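Local coordinates for protein Beta/alpha-amylase (Paenibacillus polymyxa, PDB 3VOC) that hydrolyses starch, its part here being the family 14 beta-amylase domain, which removes successive maltose units from the non-reducing ends of alpha-1,4-glucan chains, at residues V2-A8 with I410-K415; W74-T80 with L136-F140; R180-Y186 with P224-D229; L246-Q250 with Q298-D304. All blocks are in the same frame, centred on the assembly; numbering follows the deposited sequence.

Contact 1: residues V2-A8 with I410-K415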
loop_
_atom_site.group_PDB
_atom_site.type_symbol
_atom_site.label_atom_id
_atom_site.label_comp_id
_atom_site.label_asym_id
_atom_site.label_seq_id
_atom_site.Cartn_x
_atom_site.Cartn_y
_atom_site.Cartn_z
ATOM N N VAL A 2 17.635 -8.204 -13.821
ATOM C CA VAL A 2 17.087 -8.318 -12.467
ATOM C C VAL A 2 18.234 -8.419 -11.453
ATOM O O VAL A 2 19.369 -8.747 -11.809
ATOM C CB VAL A 2 16.113 -9.517 -12.311
ATOM C CG1 VAL A 2 14.985 -9.440 -13.350
ATOM C CG2 VAL A 2 16.864 -10.874 -12.412
ATOM N N ALA A 3 17.938 -8.136 -10.195
ATOM C CA ALA A 3 18.943 -8.249 -9.150
ATOM C C ALA A 3 19.432 -9.695 -8.968
ATOM O O ALA A 3 18.726 -10.654 -9.314
ATOM C CB ALA A 3 18.410 -7.704 -7.863
ATOM N N ASP A 4 20.633 -9.838 -8.414
ATOM C CA ASP A 4 21.251 -11.156 -8.184
ATOM C C ASP A 4 20.403 -12.084 -7.320
ATOM O O ASP A 4 20.513 -13.313 -7.417
ATOM C CB ASP A 4 22.638 -11.009 -7.537
ATOM C CG ASP A 4 23.732 -10.655 -8.545
ATOM O OD1 ASP A 4 23.527 -10.800 -9.785
ATOM O OD2 ASP A 4 24.823 -10.233 -8.086
ATOM N N ASP A 5 19.558 -11.499 -6.484
ATOM C CA ASP A 5 18.716 -12.280 -5.586
ATOM C C ASP A 5 17.244 -12.337 -6.046
ATOM O O ASP A 5 16.352 -12.686 -5.270
ATOM C CB ASP A 5 18.838 -11.730 -4.141
ATOM C CG ASP A 5 18.356 -10.275 -4.007
ATOM O OD1 ASP A 5 18.029 -9.623 -5.017
ATOM O OD2 ASP A 5 18.297 -9.779 -2.873
ATOM N N PHE A 6 16.991 -11.983 -7.304
ATOM C CA PHE A 6 15.611 -11.932 -7.807
ATOM C C PHE A 6 14.879 -13.252 -7.622
ATOM O O PHE A 6 15.432 -14.317 -7.926
ATOM C CB PHE A 6 15.594 -11.576 -9.287
ATOM C CG PHE A 6 14.221 -11.512 -9.866
ATOM C CD1 PHE A 6 13.428 -10.372 -9.677
ATOM C CD2 PHE A 6 13.697 -12.590 -10.571
ATOM C CE1 PHE A 6 12.143 -10.308 -10.211
ATOM C CE2 PHE A 6 12.398 -12.536 -11.102
ATOM C CZ PHE A 6 11.627 -11.386 -10.923
ATOM N N GLN A 7 13.645 -13.191 -7.130
ATOM C CA GLN A 7 12.766 -14.362 -7.155
ATOM C C GLN A 7 11.352 -13.966 -7.565
ATOM O O GLN A 7 10.940 -12.825 -7.345
ATOM C CB GLN A 7 12.704 -15.026 -5.773
ATOM C CG GLN A 7 14.012 -15.603 -5.260
ATOM C CD GLN A 7 14.533 -16.763 -6.088
ATOM O OE1 GLN A 7 13.783 -17.426 -6.786
ATOM N NE2 GLN A 7 15.839 -17.011 -6.001
ATOM N N ALA A 8 10.616 -14.918 -8.137
ATOM C CA ALA A 8 9.224 -14.694 -8.535
ATOM C C ALA A 8 8.288 -15.305 -7.511
ATOM O O ALA A 8 8.401 -16.488 -7.187
ATOM C CB ALA A 8 8.953 -15.282 -9.915
ATOM N N ILE A 410 9.304 -14.255 -16.606
ATOM C CA ILE A 410 9.562 -13.778 -15.250
ATOM C C ILE A 410 10.271 -14.791 -14.365
ATOM O O ILE A 410 11.335 -14.482 -13.799
ATOM C CB ILE A 410 8.259 -13.295 -14.543
ATOM C CG1 ILE A 410 7.443 -12.345 -15.440
ATOM C CG2 ILE A 410 8.588 -12.664 -13.185
ATOM C CD1 ILE A 410 8.185 -11.103 -15.946
ATOM N N ILE A 411 9.694 -15.985 -14.213
ATOM C CA ILE A 411 10.303 -16.980 -13.320
ATOM C C ILE A 411 11.716 -17.319 -13.795
ATOM O O ILE A 411 12.612 -17.522 -12.977
ATOM C CB ILE A 411 9.473 -18.288 -13.173
ATOM C CG1 ILE A 411 8.052 -18.001 -12.706
ATOM C CG2 ILE A 411 10.170 -19.269 -12.206
ATOM C CD1 ILE A 411 7.195 -19.247 -12.579
ATOM N N SER A 412 11.907 -17.343 -15.113
ATOM C CA SER A 412 13.206 -17.680 -15.733
ATOM C C SER A 412 14.345 -16.722 -15.365
ATOM O O SER A 412 15.516 -17.060 -15.564
ATOM C CB SER A 412 13.073 -17.737 -17.256
ATOM O OG SER A 412 12.734 -16.451 -17.752
ATOM N N LYS A 413 14.006 -15.544 -14.834
ATOM C CA LYS A 413 15.013 -14.576 -14.399
ATOM C C LYS A 413 15.646 -14.928 -13.057
ATOM O O LYS A 413 16.690 -14.372 -12.696
ATOM C CB LYS A 413 14.426 -13.155 -14.336
ATOM C CG LYS A 413 13.862 -12.635 -15.662
ATOM C CD LYS A 413 14.929 -12.592 -16.761
ATOM C CE LYS A 413 14.410 -11.891 -18.019
ATOM N NZ LYS A 413 13.327 -12.690 -18.689
ATOM N N ALA A 414 15.004 -15.820 -12.308
ATOM C CA ALA A 414 15.465 -16.184 -10.965
ATOM C C ALA A 414 16.490 -17.298 -11.019
ATOM O O ALA A 414 16.354 -18.223 -11.828
ATOM C CB ALA A 414 14.294 -16.621 -10.111
ATOM N N LYS A 415 17.501 -17.213 -10.157
ATOM C CA LYS A 415 18.413 -18.339 -9.937
ATOM C C LYS A 415 17.742 -19.299 -8.972
ATOM O O LYS A 415 17.320 -18.876 -7.892
ATOM C CB LYS A 415 19.750 -17.892 -9.344
ATOM C CG LYS A 415 20.825 -17.602 -10.376
ATOM C CD LYS A 415 21.185 -16.119 -10.430
ATOM C CE LYS A 415 22.142 -15.734 -9.287
ATOM N NZ LYS A 415 22.691 -14.366 -9.465
HETATM O O HOH W 1 18.928 -13.517 -10.784
HETATM O O HOH W 2 17.947 -15.050 -8.384
#
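The F6 ring packs tightly against I410 of helix 403-411. Its edge is turned there, with CE2 3.5 Å from I410 O and CZ 4.0 Å from I410 CG2, while V2 CG1 sits over the centre of one face. With CG opposite the backbone N (chi1 180°), the phenyl swings inward to where F384 and I376 add apolar cover. Beside it A8 CB meets I411 CG1 at 4.0 Å, and V2 crosses the K413 chain at about a right angle. The outer side is looser and polar. Q7 NE2 gives a fairly straight bond (163°) to K415 O at 3.0 Å, and K415 NZ reaches D4 O at 3.2 Å, in the carbonyl plane on a lone pair; its salt bridge to D4 OD1 is long. A water accepts from K415 N and lies 2.7 Å from F6 O. The chain ends are thus joined by an oily inner seam and, outside, mostly by main-chain carbonyls, so charge pairing between these segments probably contributes little.

Contact 2: residues W74-T80 with L136-F140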
loop_
_atom_site.group_PDB
_atom_site.type_symbol
_atom_site.label_atom_id
_atom_site.label_comp_id
_atom_site.label_asym_id
_atom_site.label_seq_id
_atom_site.Cartn_x
_atom_site.Cartn_y
_atom_site.Cartn_z
ATOM N N TRP A 74 7.039 -18.462 2.304
ATOM C CA TRP A 74 5.826 -17.712 2.661
ATOM C C TRP A 74 6.135 -16.255 2.979
ATOM O O TRP A 74 6.953 -15.974 3.841
ATOM C CB TRP A 74 5.134 -18.341 3.871
ATOM C CG TRP A 74 3.723 -17.805 4.112
ATOM C CD1 TRP A 74 2.714 -17.680 3.181
ATOM C CD2 TRP A 74 3.171 -17.347 5.359
ATOM N NE1 TRP A 74 1.578 -17.172 3.776
ATOM C CE2 TRP A 74 1.826 -16.967 5.109
ATOM C CE3 TRP A 74 3.677 -17.231 6.666
ATOM C CZ2 TRP A 74 0.985 -16.464 6.119
ATOM C CZ3 TRP A 74 2.833 -16.736 7.674
ATOM C CH2 TRP A 74 1.510 -16.353 7.392
ATOM N N VAL A 75 5.476 -15.330 2.285
ATOM C CA VAL A 75 5.693 -13.904 2.539
ATOM C C VAL A 75 4.407 -13.297 3.065
ATOM O O VAL A 75 3.478 -13.019 2.296
ATOM C CB VAL A 75 6.198 -13.143 1.296
ATOM C CG1 VAL A 75 6.312 -11.619 1.589
ATOM C CG2 VAL A 75 7.547 -13.719 0.836
ATOM N N PRO A 76 4.330 -13.114 4.390
ATOM C CA PRO A 76 3.118 -12.564 4.979
ATOM C C PRO A 76 3.054 -11.042 4.805
ATOM O O PRO A 76 4.081 -10.363 4.897
ATOM C CB PRO A 76 3.272 -12.925 6.454
ATOM C CG PRO A 76 4.762 -12.842 6.671
ATOM C CD PRO A 76 5.363 -13.398 5.403
ATOM N N ILE A 77 1.858 -10.541 4.500
ATOM C CA ILE A 77 1.574 -9.122 4.533
ATOM C C ILE A 77 0.748 -8.944 5.803
ATOM O O ILE A 77 -0.315 -9.540 5.931
ATOM C CB ILE A 77 0.733 -8.658 3.311
ATOM C CG1 ILE A 77 1.423 -9.072 1.990
ATOM C CG2 ILE A 77 0.489 -7.129 3.387
ATOM C CD1 ILE A 77 0.466 -9.165 0.743
ATOM N N ILE A 78 1.240 -8.149 6.746
ATOM C CA ILE A 78 0.446 -7.875 7.948
ATOM C C ILE A 78 -0.632 -6.829 7.589
ATOM O O ILE A 78 -0.396 -5.616 7.592
ATOM C CB ILE A 78 1.313 -7.451 9.140
ATOM C CG1 ILE A 78 2.498 -8.420 9.322
ATOM C CG2 ILE A 78 0.436 -7.350 10.419
ATOM C CD1 ILE A 78 2.102 -9.920 9.475
ATOM N N SER A 79 -1.809 -7.323 7.242
ATOM C CA SER A 79 -2.801 -6.502 6.543
ATOM C C SER A 79 -3.767 -5.820 7.511
ATOM O O SER A 79 -4.855 -6.336 7.783
ATOM C CB SER A 79 -3.556 -7.359 5.534
ATOM O OG SER A 79 -2.653 -7.806 4.551
ATOM N N THR A 80 -3.321 -4.677 8.029
ATOM C CA THR A 80 -4.071 -3.819 8.939
ATOM C C THR A 80 -4.985 -2.885 8.110
ATOM O O THR A 80 -5.016 -1.648 8.296
ATOM C CB THR A 80 -3.097 -2.985 9.768
ATOM O OG1 THR A 80 -2.123 -2.410 8.892
ATOM C CG2 THR A 80 -2.362 -3.869 10.799
ATOM N N LEU A 136 0.317 -6.152 17.420
ATOM C CA LEU A 136 0.012 -7.157 16.393
ATOM C C LEU A 136 1.305 -7.765 15.817
ATOM O O LEU A 136 1.392 -8.985 15.581
ATOM C CB LEU A 136 -0.846 -6.528 15.281
ATOM C CG LEU A 136 -1.134 -7.392 14.044
ATOM C CD1 LEU A 136 -1.991 -8.584 14.445
ATOM C CD2 LEU A 136 -1.826 -6.570 12.974
ATOM N N TYR A 137 2.314 -6.923 15.597
ATOM C CA TYR A 137 3.593 -7.409 15.058
ATOM C C TYR A 137 4.277 -8.311 16.089
ATOM O O TYR A 137 4.874 -9.340 15.744
ATOM C CB TYR A 137 4.521 -6.247 14.683
ATOM C CG TYR A 137 4.043 -5.303 13.567
ATOM C CD1 TYR A 137 2.986 -5.634 12.727
ATOM C CD2 TYR A 137 4.689 -4.085 13.352
ATOM C CE1 TYR A 137 2.577 -4.753 11.693
ATOM C CE2 TYR A 137 4.297 -3.205 12.331
ATOM C CZ TYR A 137 3.245 -3.544 11.516
ATOM O OH TYR A 137 2.869 -2.678 10.520
ATOM N N ALA A 138 4.192 -7.911 17.353
ATOM C CA ALA A 138 4.732 -8.700 18.460
ATOM C C ALA A 138 4.071 -10.064 18.501
ATOM O O ALA A 138 4.742 -11.093 18.613
ATOM C CB ALA A 138 4.521 -7.953 19.807
ATOM N N SER A 139 2.743 -10.074 18.405
ATOM C CA SER A 139 2.025 -11.323 18.420
ATOM C C SER A 139 2.397 -12.198 17.226
ATOM O O SER A 139 2.567 -13.410 17.388
ATOM C CB SER A 139 0.515 -11.109 18.461
ATOM O OG SER A 139 -0.112 -12.354 18.686
ATOM N N PHE A 140 2.516 -11.597 16.039
ATOM C CA PHE A 140 2.905 -12.375 14.857
ATOM C C PHE A 140 4.271 -13.013 15.050
ATOM O O PHE A 140 4.470 -14.204 14.777
ATOM C CB PHE A 140 2.932 -11.500 13.585
ATOM C CG PHE A 140 3.306 -12.267 12.360
ATOM C CD1 PHE A 140 2.377 -13.093 11.718
ATOM C CD2 PHE A 140 4.596 -12.213 11.869
ATOM C CE1 PHE A 140 2.748 -13.852 10.587
ATOM C CE2 PHE A 140 4.972 -12.966 10.750
ATOM C CZ PHE A 140 4.050 -13.782 10.113
HETATM O O HOH W 3 0.745 -3.351 8.863
#
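One face of the F140 ring carries I78 CD1, 3.9 Å from the ring centroid and 12° off the normal, a CH-pi contact; at its edge lies W74 CZ3, 4.0 Å from F140 CZ. P76 CG approaches F140 CZ obliquely, at 3.6 Å, and P76 CB stands over one face of the W74 ring. The Y137 ring presents its edge, CE1 lying 3.6 Å from I78 CG2. With CG2 anti to the backbone N (chi1 -49°), that methyl of I78 meets Y137 and, at 3.5 Å, L136 CD2, while CG1, beside the N, carries CD1 over F140. An alanine in place of F140 would probably open a gap between W74, P76 and I78 and strip I78 CD1 of its aromatic floor. A water joins I78 O, T80 OG1 and Y137 OH. The L136 side chain comes to about 6 Å from the calcium ion that Q132 and E135 help bind. Helix 127-144 runs roughly antiparallel to strand 73-79 (147° between segment axes), covering it from outside as in a TIM-barrel beta-alpha unit.

Contact 3: residues R180-Y186 with P224-D229; sequences RGKFQAY and PPTDGD
R180 NE donates to D229 OD1 in a salt bridge of 3.0 Å that is almost straight (173°). The oxygen lies in the guanidinium plane but is met on its anti side, the two planes being 63° apart. R180 CG sits between the backbone N and the carbonyl carbon (chi1 62°) and the chain bends at chi2, bringing the guanidinium over G228, whose C is 3.1 Å from R180 NH2; any side chain on G228 would collide there. NH2 has its own salt bridge to E113. A methionine in place of R180 would probably leave D229 and E113 without their cationic mate. Both loops belong to the long excursion between the fourth and fifth strands of the TIM barrel. The Y186 ring takes P224 CG over one face, nearer the ring's margin than its middle; its OH points at P225 O, too close for the length of that bond to be trusted. A185 O, buried against P224 CG, has no polar partner. F183 CE1 touches P225 CG at 4.0 Å.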
loop_
_atom_site.group_PDB
_atom_site.type_symbol
_atom_site.label_atom_id
_atom_site.label_comp_id
_atom_site.label_asym_id
_atom_site.label_seq_id
_atom_site.Cartn_x
_atom_site.Cartn_y
_atom_site.Cartn_z
ATOM N N ARG A 180 -10.116 11.792 -10.016
ATOM C CA ARG A 180 -8.861 11.979 -9.279
ATOM C C ARG A 180 -9.029 11.560 -7.826
ATOM O O ARG A 180 -8.042 11.396 -7.105
ATOM C CB ARG A 180 -8.359 13.425 -9.347
ATOM C CG ARG A 180 -9.302 14.423 -8.735
ATOM C CD ARG A 180 -8.613 15.562 -7.964
ATOM N NE ARG A 180 -9.704 16.276 -7.303
ATOM C CZ ARG A 180 -9.811 16.508 -6.001
ATOM N NH1 ARG A 180 -8.829 16.190 -5.160
ATOM N NH2 ARG A 180 -10.904 17.104 -5.546
ATOM N N GLY A 181 -10.282 11.391 -7.409
ATOM C CA GLY A 181 -10.584 11.136 -6.008
ATOM C C GLY A 181 -10.645 12.439 -5.242
ATOM O O GLY A 181 -10.866 13.517 -5.832
ATOM N N LYS A 182 -10.456 12.358 -3.924
ATOM C CA LYS A 182 -10.598 13.541 -3.064
ATOM C C LYS A 182 -9.548 13.527 -1.957
ATOM O O LYS A 182 -9.122 12.445 -1.524
ATOM C CB LYS A 182 -12.005 13.599 -2.440
ATOM C CG LYS A 182 -13.108 13.887 -3.448
ATOM C CD LYS A 182 -14.500 13.811 -2.855
ATOM C CE LYS A 182 -15.568 14.022 -3.950
ATOM N NZ LYS A 182 -16.947 13.940 -3.358
ATOM N N PHE A 183 -9.137 14.724 -1.516
ATOM C CA PHE A 183 -8.323 14.875 -0.301
ATOM C C PHE A 183 -9.061 14.297 0.915
ATOM O O PHE A 183 -10.285 14.319 0.965
ATOM C CB PHE A 183 -7.947 16.351 -0.055
ATOM C CG PHE A 183 -6.973 16.911 -1.060
ATOM C CD1 PHE A 183 -7.325 17.991 -1.855
ATOM C CD2 PHE A 183 -5.699 16.377 -1.196
ATOM C CE1 PHE A 183 -6.433 18.513 -2.791
ATOM C CE2 PHE A 183 -4.788 16.900 -2.137
ATOM C CZ PHE A 183 -5.157 17.971 -2.929
ATOM N N GLN A 184 -8.301 13.801 1.890
ATOM C CA GLN A 184 -8.833 12.982 2.981
ATOM C C GLN A 184 -8.414 13.530 4.342
ATOM O O GLN A 184 -8.047 12.771 5.259
ATOM C CB GLN A 184 -8.338 11.538 2.811
ATOM C CG GLN A 184 -8.776 10.876 1.494
ATOM C CD GLN A 184 -10.283 10.659 1.441
ATOM O OE1 GLN A 184 -10.894 10.304 2.445
ATOM N NE2 GLN A 184 -10.888 10.867 0.263
ATOM N N ALA A 185 -8.458 14.858 4.471
ATOM C CA ALA A 185 -7.981 15.523 5.671
ATOM C C ALA A 185 -9.083 16.350 6.317
ATOM O O ALA A 185 -8.812 17.425 6.865
ATOM C CB ALA A 185 -6.761 16.415 5.334
ATOM N N TYR A 186 -10.319 15.836 6.281
ATOM C CA TYR A 186 -11.479 16.633 6.715
ATOM C C TYR A 186 -12.083 16.263 8.047
ATOM O O TYR A 186 -13.039 16.909 8.500
ATOM C CB TYR A 186 -12.522 16.780 5.592
ATOM C CG TYR A 186 -11.869 17.439 4.403
ATOM C CD1 TYR A 186 -11.930 18.830 4.216
ATOM C CD2 TYR A 186 -11.106 16.693 3.518
ATOM C CE1 TYR A 186 -11.270 19.440 3.127
ATOM C CE2 TYR A 186 -10.452 17.281 2.448
ATOM C CZ TYR A 186 -10.531 18.656 2.255
ATOM O OH TYR A 186 -9.882 19.219 1.167
ATOM N N PRO A 224 -7.995 22.600 5.038
ATOM C CA PRO A 224 -7.514 22.012 3.787
ATOM C C PRO A 224 -8.318 22.623 2.624
ATOM O O PRO A 224 -9.266 23.369 2.883
ATOM C CB PRO A 224 -7.845 20.520 3.955
ATOM C CG PRO A 224 -7.956 20.326 5.419
ATOM C CD PRO A 224 -8.611 21.579 5.901
ATOM N N PRO A 225 -7.956 22.311 1.361
ATOM C CA PRO A 225 -8.665 22.912 0.226
ATOM C C PRO A 225 -10.155 22.661 0.316
ATOM O O PRO A 225 -10.574 21.557 0.619
ATOM C CB PRO A 225 -8.070 22.180 -0.976
ATOM C CG PRO A 225 -6.696 21.855 -0.529
ATOM C CD PRO A 225 -6.861 21.441 0.898
ATOM N N THR A 226 -10.928 23.722 0.128
ATOM C CA THR A 226 -12.374 23.666 0.276
ATOM C C THR A 226 -12.992 23.572 -1.114
ATOM O O THR A 226 -14.155 23.929 -1.326
ATOM C CB THR A 226 -12.901 24.892 1.061
ATOM O OG1 THR A 226 -12.246 26.078 0.593
ATOM C CG2 THR A 226 -12.617 24.727 2.553
ATOM N N ASP A 227 -12.162 23.085 -2.038
ATOM C CA ASP A 227 -12.489 22.800 -3.435
ATOM C C ASP A 227 -11.276 22.104 -4.071
ATOM O O ASP A 227 -10.360 22.769 -4.560
ATOM C CB ASP A 227 -12.846 24.090 -4.199
ATOM C CG ASP A 227 -11.956 25.288 -3.829
ATOM O OD1 ASP A 227 -12.119 26.350 -4.470
ATOM O OD2 ASP A 227 -11.098 25.188 -2.914
ATOM N N GLY A 228 -11.245 20.772 -4.043
ATOM C CA GLY A 228 -10.053 20.057 -4.542
ATOM C C GLY A 228 -9.842 19.955 -6.051
ATOM O O GLY A 228 -8.684 19.840 -6.529
ATOM N N ASP A 229 -10.939 19.965 -6.812
ATOM C CA ASP A 229 -10.815 19.861 -8.260
ATOM C C ASP A 229 -9.981 20.969 -8.881
ATOM O O ASP A 229 -9.148 20.709 -9.755
ATOM C CB ASP A 229 -12.170 19.800 -8.937
ATOM C CG ASP A 229 -12.478 18.426 -9.476
ATOM O OD1 ASP A 229 -12.030 17.413 -8.866
ATOM O OD2 ASP A 229 -13.183 18.364 -10.508
#

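Contact 4: residues L246-Q250 with Q298-D304. With EDO (1,2-ethanediol), chain E.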
loop_
_atom_site.group_PDB
_atom_site.type_symbol
_atom_site.label_atom_id
_atom_site.label_comp_id
_atom_site.label_asym_id
_atom_site.label_seq_id
_atom_site.Cartn_x
_atom_site.Cartn_y
_atom_site.Cartn_z
ATOM N N LEU A 246 0.106 20.346 0.957
ATOM C CA LEU A 246 0.499 19.087 0.327
ATOM C C LEU A 246 1.696 18.465 1.004
ATOM O O LEU A 246 1.755 17.248 1.136
ATOM C CB LEU A 246 0.804 19.285 -1.163
ATOM C CG LEU A 246 -0.391 19.417 -2.097
ATOM C CD1 LEU A 246 0.097 19.625 -3.519
ATOM C CD2 LEU A 246 -1.296 18.184 -2.010
ATOM N N SER A 247 2.665 19.294 1.412
ATOM C CA SER A 247 3.825 18.784 2.154
ATOM C C SER A 247 3.402 18.161 3.482
ATOM O O SER A 247 3.874 17.069 3.849
ATOM C CB SER A 247 4.862 19.890 2.383
ATOM O OG SER A 247 5.992 19.371 3.055
ATOM N N TRP A 248 2.514 18.850 4.204
ATOM C CA TRP A 248 2.007 18.322 5.472
ATOM C C TRP A 248 1.211 17.021 5.255
ATOM O O TRP A 248 1.357 16.048 5.993
ATOM C CB TRP A 248 1.124 19.354 6.205
ATOM C CG TRP A 248 0.333 18.689 7.314
ATOM C CD1 TRP A 248 0.787 18.368 8.572
ATOM C CD2 TRP A 248 -1.023 18.222 7.244
ATOM N NE1 TRP A 248 -0.211 17.744 9.289
ATOM C CE2 TRP A 248 -1.333 17.647 8.500
ATOM C CE3 TRP A 248 -2.010 18.240 6.238
ATOM C CZ2 TRP A 248 -2.582 17.086 8.780
ATOM C CZ3 TRP A 248 -3.251 17.681 6.515
ATOM C CH2 TRP A 248 -3.533 17.125 7.789
ATOM N N TYR A 249 0.361 17.039 4.239
ATOM C CA TYR A 249 -0.506 15.913 3.899
ATOM C C TYR A 249 0.362 14.667 3.671
ATOM O O TYR A 249 0.092 13.594 4.235
ATOM C CB TYR A 249 -1.283 16.295 2.648
ATOM C CG TYR A 249 -2.434 15.399 2.245
ATOM C CD1 TYR A 249 -3.496 15.128 3.123
ATOM C CD2 TYR A 249 -2.487 14.863 0.952
ATOM C CE1 TYR A 249 -4.584 14.333 2.702
ATOM C CE2 TYR A 249 -3.552 14.068 0.536
ATOM C CZ TYR A 249 -4.595 13.805 1.411
ATOM O OH TYR A 249 -5.635 12.993 0.981
ATOM N N GLN A 250 1.427 14.831 2.889
ATOM C CA GLN A 250 2.404 13.756 2.678
ATOM C C GLN A 250 3.158 13.391 3.959
ATOM O O GLN A 250 3.358 12.194 4.230
ATOM C CB GLN A 250 3.390 14.083 1.548
ATOM C CG GLN A 250 4.433 12.958 1.338
ATOM C CD GLN A 250 5.255 13.113 0.076
ATOM O OE1 GLN A 250 4.720 13.389 -0.999
ATOM N NE2 GLN A 250 6.573 12.919 0.198
ATOM N N GLN A 298 -1.737 13.338 -5.900
ATOM C CA GLN A 298 -1.782 14.328 -4.823
ATOM C C GLN A 298 -2.878 14.009 -3.789
ATOM O O GLN A 298 -2.621 14.059 -2.570
ATOM C CB GLN A 298 -1.913 15.746 -5.395
ATOM C CG GLN A 298 -0.579 16.207 -6.015
ATOM C CD GLN A 298 -0.649 17.471 -6.841
ATOM O OE1 GLN A 298 -1.649 18.183 -6.858
ATOM N NE2 GLN A 298 0.444 17.754 -7.552
ATOM N N ALA A 299 -4.072 13.645 -4.265
ATOM C CA ALA A 299 -5.162 13.286 -3.342
ATOM C C ALA A 299 -4.799 12.074 -2.496
ATOM O O ALA A 299 -5.183 11.988 -1.326
ATOM C CB ALA A 299 -6.467 13.054 -4.093
ATOM N N GLY A 300 -4.062 11.141 -3.092
ATOM C CA GLY A 300 -3.594 9.960 -2.384
ATOM C C GLY A 300 -2.494 10.248 -1.373
ATOM O O GLY A 300 -2.190 9.409 -0.530
ATOM N N GLY A 301 -1.883 11.428 -1.478
ATOM C CA GLY A 301 -0.887 11.861 -0.506
ATOM C C GLY A 301 0.494 12.036 -1.099
ATOM O O GLY A 301 1.452 12.216 -0.360
ATOM N N TYR A 302 0.615 11.980 -2.428
ATOM C CA TYR A 302 1.942 11.998 -3.054
ATOM C C TYR A 302 2.258 13.341 -3.660
ATOM O O TYR A 302 1.782 13.686 -4.751
ATOM C CB TYR A 302 2.094 10.890 -4.101
ATOM C CG TYR A 302 1.821 9.495 -3.572
ATOM C CD1 TYR A 302 1.929 9.201 -2.208
ATOM C CD2 TYR A 302 1.462 8.466 -4.439
ATOM C CE1 TYR A 302 1.668 7.912 -1.725
ATOM C CE2 TYR A 302 1.191 7.188 -3.970
ATOM C CZ TYR A 302 1.313 6.907 -2.614
ATOM O OH TYR A 302 1.057 5.618 -2.171
ATOM N N TYR A 303 3.092 14.086 -2.945
ATOM C CA TYR A 303 3.513 15.425 -3.337
ATOM C C TYR A 303 4.935 15.407 -3.899
ATOM O O TYR A 303 5.258 16.159 -4.818
ATOM C CB TYR A 303 3.407 16.325 -2.094
ATOM C CG TYR A 303 4.137 17.652 -2.142
ATOM C CD1 TYR A 303 3.749 18.659 -3.033
ATOM C CD2 TYR A 303 5.203 17.906 -1.271
ATOM C CE1 TYR A 303 4.407 19.886 -3.057
ATOM C CE2 TYR A 303 5.871 19.117 -1.292
ATOM C CZ TYR A 303 5.463 20.101 -2.184
ATOM O OH TYR A 303 6.132 21.294 -2.201
ATOM N N ASP A 304 5.778 14.538 -3.354
ATOM C CA ASP A 304 7.210 14.564 -3.664
ATOM C C ASP A 304 7.731 13.133 -3.523
ATOM O O ASP A 304 7.981 12.652 -2.406
ATOM C CB ASP A 304 7.922 15.567 -2.711
ATOM C CG ASP A 304 9.446 15.622 -2.889
ATOM O OD1 ASP A 304 10.039 14.757 -3.564
ATOM O OD2 ASP A 304 10.060 16.545 -2.300
HETATM C C1 EDO E . 2.664 13.876 -7.698
HETATM O O1 EDO E . 2.495 15.172 -7.120
HETATM C C2 EDO E . 4.149 13.571 -7.755
HETATM O O2 EDO E . 4.707 14.332 -8.834
#
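Stretched out through chi1 179° and chi2 169°, the Q250 side chain carries its amide from helix 240-268 to the backbone of Y303 and D304. There OE1 accepts twice: from Y303 N at 2.6 Å, nearly in line with the C=O bond, and from D304 N at 2.8 Å. NE2 of the same amide donates to D304 O at 3.0 Å and has E254 as a second partner. Y249, its CG likewise trans to the main-chain nitrogen, is directed at the end of helix 295-300: its OH donates to A299 O at 2.6 Å, and CE2 brings the ring edge within 3.2 Å of Q298 O. That helix finishes in a Schellman motif at G301, whose positive phi suits glycine; G301 CA lies 3.6 Å from Y249 CE2. The Y303 ring lies against helix 240-268, with CD1 3.5 Å from L246 CB and S247 N over one face. Y302 turns away from this interface, its side chain about 5 Å from that of the predicted proton donor E163. A 1,2-ethanediol, probably from the crystallisation liquor, donates through O1 to Y302 O and takes a weak bond from Q298 NE2. D304 is the N-cap of helix 305-315. Two N-H groups on OE1 and a carbonyl on NE2 should fix which way round the Q250 amide sits, and this grip probably steadies the turn between helices.

In the fold
Contact 1 joins the first barrel strand, 7-11, to helix 403-411 and the tail after the eighth strand, so its span encloses the other three. Along the chain these follow in series: contact 2 on the third strand, 73-79, with helix 127-144, then contact 3, wholly between the fourth and fifth strands, then contact 4, which ties helix 240-268 of that excursion to the segment after the fifth strand. Contacts 1 and 2 both involve the barrel sheet, their centres 25 Å apart; contacts 1 and 3 are 41 Å apart, and the chain's centre lies between them. Contacts 3 and 4, centres 11 Å apart, meet through Q184 N and Y249 OH, 2.9 Å apart. The chain ends are thus tied together far from the packed excursion.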